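Local coordinates for glutathione S-transferase-like protein (Methylobacillus flagellatus, PDB 4GLT) that binds glutathione and, as a member of the glutathione S-transferase family, probably acts as a transferase, at residues R113-L118 with R157-D162. Numbering follows the deposited sequence.
Sequences RRWEAL and RRMDQD
Trp115 and Met159 slide past each other in opposite directions between two near-antiparallel helices of the all-helical C-terminal domain of the glutathione S-transferase fold. The N-to-C directions of the short segments 113-118 and 157-162 lie 145° apart and their axes come no closer than 11.6 Å, a separation bridged by long side chains. With CG anti to the carbonyl carbon (chi1 -78°) and the chain extended beyond it, Met159 sends its thioether across to helix 106-133. On the way its CG passes 3.6 Å from Trp115 CZ3 and 3.7 Å from Leu118 CD2, so the methylene is flanked by indole and leucine; the exact placing of its methyl against Leu118 is doubtful. Met184 of helix 176-191 and Leu204 of helix 202-212 also touch Met159, extending this apolar core. The far rim of the indole, at CH2, lies 3.6 Å from Asp162 CB, the ring and carboxylate planes being 77° apart. Above one indole face, offset toward the rim, sits Arg114 NH1. That guanidinium only neighbours Asp162 electrostatically, since OD2 lies well out of its plane. The carboxylate instead forms a salt bridge within 157-162: Arg158 NE donates to the syn side of Asp162 OD2 at 3.2 Å, in a bent bond tilted from both planes.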
ATOM      1  N   ARG A 113       3.139  -9.022   7.654  1.00 56.69           N
ATOM      2  CA  ARG A 113       2.595  -7.926   6.854  1.00 52.45           C
ATOM      3  C   ARG A 113       2.644  -6.578   7.600  1.00 55.70           C
ATOM      4  O   ARG A 113       2.691  -5.521   6.972  1.00 55.43           O
ATOM      5  CB  ARG A 113       1.182  -8.276   6.382  1.00 49.45           C
ATOM      6  CG  ARG A 113       1.056  -9.732   5.956  1.00 64.08           C
ATOM      7  CD  ARG A 113       0.864  -9.906   4.453  1.00 64.92           C
ATOM      8  NE  ARG A 113       1.584  -8.933   3.632  1.00 56.82           N
ATOM      9  CZ  ARG A 113       1.470  -8.861   2.303  1.00 53.19           C
ATOM     10  NH1 ARG A 113       0.676  -9.696   1.652  1.00 51.13           N
ATOM     11  NH2 ARG A 113       2.151  -7.960   1.619  1.00 57.63           N
ATOM     12  N   ARG A 114       2.665  -6.616   8.932  1.00 52.05           N
ATOM     13  CA  ARG A 114       2.779  -5.391   9.730  1.00 48.58           C
ATOM     14  C   ARG A 114       4.171  -4.770   9.597  1.00 63.05           C
ATOM     15  O   ARG A 114       4.314  -3.578   9.234  1.00 58.05           O
ATOM     16  CB  ARG A 114       2.423  -5.663  11.190  1.00 60.88           C
ATOM     17  CG  ARG A 114       2.031  -4.424  11.980  1.00 55.81           C
ATOM     18  CD  ARG A 114       3.002  -4.170  13.117  1.00 54.12           C
ATOM     19  NE  ARG A 114       4.158  -3.392  12.703  1.00 67.36           N
ATOM     20  CZ  ARG A 114       5.415  -3.711  12.985  1.00 53.74           C
ATOM     21  NH1 ARG A 114       5.693  -4.804  13.678  1.00 51.71           N
ATOM     22  NH2 ARG A 114       6.395  -2.930  12.561  1.00 58.16           N
ATOM     23  N   TRP A 115       5.196  -5.585   9.850  1.00 38.07           N
ATOM     24  CA  TRP A 115       6.575  -5.182   9.557  1.00 43.67           C
ATOM     25  C   TRP A 115       6.662  -4.538   8.174  1.00 52.08           C
ATOM     26  O   TRP A 115       7.162  -3.410   8.033  1.00 54.52           O
ATOM     27  CB  TRP A 115       7.518  -6.377   9.579  1.00 53.52           C
ATOM     28  CG  TRP A 115       8.114  -6.703  10.912  1.00 46.93           C
ATOM     29  CD1 TRP A 115       7.666  -7.638  11.787  1.00 48.13           C
ATOM     30  CD2 TRP A 115       9.284  -6.119  11.508  1.00 47.80           C
ATOM     31  NE1 TRP A 115       8.478  -7.675  12.905  1.00 52.56           N
ATOM     32  CE2 TRP A 115       9.484  -6.761  12.753  1.00 52.13           C
ATOM     33  CE3 TRP A 115      10.189  -5.134  11.106  1.00 55.73           C
ATOM     34  CZ2 TRP A 115      10.543  -6.438  13.600  1.00 52.94           C
ATOM     35  CZ3 TRP A 115      11.234  -4.809  11.951  1.00 60.37           C
ATOM     36  CH2 TRP A 115      11.405  -5.459  13.182  1.00 67.91           C
ATOM     37  N   GLU A 116       6.182  -5.262   7.159  1.00 42.43           N
ATOM     38  CA  GLU A 116       6.259  -4.807   5.755  1.00 47.42           C
ATOM     39  C   GLU A 116       5.603  -3.446   5.509  1.00 43.91           C
ATOM     40  O   GLU A 116       6.082  -2.652   4.691  1.00 66.40           O
ATOM     41  CB  GLU A 116       5.628  -5.842   4.815  1.00 47.37           C
ATOM     42  CG  GLU A 116       5.644  -5.441   3.342  1.00 49.64           C
ATOM     43  CD  GLU A 116       4.608  -6.180   2.501  1.00 66.37           C
ATOM     44  OE1 GLU A 116       3.714  -6.821   3.093  1.00 47.64           O
ATOM     45  OE2 GLU A 116       4.680  -6.116   1.246  1.00 51.00           O
ATOM     46  N   ALA A 117       4.470  -3.212   6.173  1.00 43.21           N
ATOM     47  CA  ALA A 117       3.759  -1.936   6.080  1.00 47.68           C
ATOM     48  C   ALA A 117       4.575  -0.835   6.742  1.00 47.21           C
ATOM     49  O   ALA A 117       4.624   0.294   6.254  1.00 40.37           O
ATOM     50  CB  ALA A 117       2.370  -2.044   6.710  1.00 38.03           C
ATOM     51  N   LEU A 118       5.246  -1.172   7.839  1.00 41.31           N
ATOM     52  CA  LEU A 118       6.089  -0.199   8.517  1.00 51.52           C
ATOM     53  C   LEU A 118       7.224   0.207   7.587  1.00 56.27           C
ATOM     54  O   LEU A 118       7.492   1.391   7.388  1.00 55.33           O
ATOM     55  CB  LEU A 118       6.654  -0.764   9.821  1.00 55.68           C
ATOM     56  CG  LEU A 118       7.519   0.225  10.603  1.00 50.99           C
ATOM     57  CD1 LEU A 118       6.800   1.558  10.723  1.00 62.35           C
ATOM     58  CD2 LEU A 118       7.862  -0.337  11.976  1.00 63.06           C
ATOM     59  N   ARG A 157      13.617   3.885  14.506  1.00 62.60           N
ATOM     60  CA  ARG A 157      13.840   3.643  15.924  1.00 72.43           C
ATOM     61  C   ARG A 157      13.023   2.453  16.374  1.00 64.01           C
ATOM     62  O   ARG A 157      13.498   1.615  17.135  1.00 71.85           O
ATOM     63  CB  ARG A 157      13.490   4.872  16.764  1.00 83.70           C
ATOM     64  CG  ARG A 157      14.524   5.980  16.668  1.00118.41           C
ATOM     65  CD  ARG A 157      14.425   6.962  17.825  1.00116.87           C
ATOM     66  NE  ARG A 157      15.665   7.721  17.978  1.00 95.80           N
ATOM     67  CZ  ARG A 157      15.841   8.703  18.856  1.00127.42           C
ATOM     68  NH1 ARG A 157      14.854   9.054  19.668  1.00163.97           N
ATOM     69  NH2 ARG A 157      17.006   9.335  18.920  1.00135.02           N
ATOM     70  N   ARG A 158      11.789   2.377  15.891  1.00 67.74           N
ATOM     71  CA  ARG A 158      10.908   1.280  16.257  1.00 54.88           C
ATOM     72  C   ARG A 158      11.452  -0.044  15.740  1.00 59.44           C
ATOM     73  O   ARG A 158      11.556  -1.013  16.485  1.00 60.07           O
ATOM     74  CB  ARG A 158       9.498   1.520  15.720  1.00 55.82           C
ATOM     75  CG  ARG A 158       8.540   0.363  15.951  1.00 53.12           C
ATOM     76  CD  ARG A 158       8.248   0.199  17.435  1.00 57.86           C
ATOM     77  NE  ARG A 158       7.444  -0.988  17.729  1.00 81.36           N
ATOM     78  CZ  ARG A 158       6.718  -1.139  18.836  1.00 80.32           C
ATOM     79  NH1 ARG A 158       6.688  -0.175  19.746  1.00 89.89           N
ATOM     80  NH2 ARG A 158       6.019  -2.249  19.036  1.00 82.33           N
ATOM     81  N   MET A 159      11.782  -0.098  14.455  1.00 66.37           N
ATOM     82  CA  MET A 159      12.339  -1.322  13.909  1.00 64.55           C
ATOM     83  C   MET A 159      13.561  -1.726  14.728  1.00 79.05           C
ATOM     84  O   MET A 159      13.686  -2.875  15.168  1.00 69.59           O
ATOM     85  CB  MET A 159      12.673  -1.150  12.432  1.00 63.75           C
ATOM     86  CG  MET A 159      11.443  -1.221  11.540  1.00 59.30           C
ATOM     87  SD  MET A 159      11.728  -0.733   9.830  1.00 69.61           S
ATOM     88  CE  MET A 159      10.089  -0.954   9.141  1.00 68.00           C
ATOM     89  N   ASP A 160      14.438  -0.760  14.974  1.00 78.90           N
ATOM     90  CA  ASP A 160      15.676  -1.037  15.679  1.00 73.41           C
ATOM     91  C   ASP A 160      15.447  -1.611  17.073  1.00 75.58           C
ATOM     92  O   ASP A 160      16.205  -2.465  17.517  1.00 60.95           O
ATOM     93  CB  ASP A 160      16.567   0.203  15.760  1.00 75.01           C
ATOM     94  CG  ASP A 160      17.921  -0.103  16.381  1.00 78.85           C
ATOM     95  OD1 ASP A 160      18.217   0.442  17.462  1.00 81.10           O
ATOM     96  OD2 ASP A 160      18.679  -0.909  15.797  1.00 81.61           O
ATOM     97  N   GLN A 161      14.411  -1.139  17.761  1.00 72.66           N
ATOM     98  CA  GLN A 161      14.064  -1.686  19.071  1.00 81.04           C
ATOM     99  C   GLN A 161      13.528  -3.106  18.949  1.00 75.43           C
ATOM    100  O   GLN A 161      13.777  -3.953  19.806  1.00 69.38           O
ATOM    101  CB  GLN A 161      13.023  -0.812  19.763  1.00 67.99           C
ATOM    102  CG  GLN A 161      13.588   0.434  20.408  1.00 66.75           C
ATOM    103  CD  GLN A 161      12.579   1.562  20.432  1.00 92.74           C
ATOM    104  OE1 GLN A 161      12.613   2.422  21.312  1.00107.61           O
ATOM    105  NE2 GLN A 161      11.668   1.567  19.457  1.00 92.82           N
ATOM    106  N   ASP A 162      12.788  -3.356  17.877  1.00 70.12           N
ATOM    107  CA  ASP A 162      12.174  -4.655  17.676  1.00 76.99           C
ATOM    108  C   ASP A 162      13.174  -5.744  17.315  1.00 74.42           C
ATOM    109  O   ASP A 162      12.845  -6.928  17.350  1.00 82.77           O
ATOM    110  CB  ASP A 162      11.071  -4.551  16.633  1.00 66.58           C
ATOM    111  CG  ASP A 162       9.891  -3.773  17.142  1.00 64.67           C
ATOM    112  OD1 ASP A 162       9.903  -3.429  18.337  1.00 74.04           O
ATOM    113  OD2 ASP A 162       8.958  -3.505  16.365  1.00 69.85           O
TER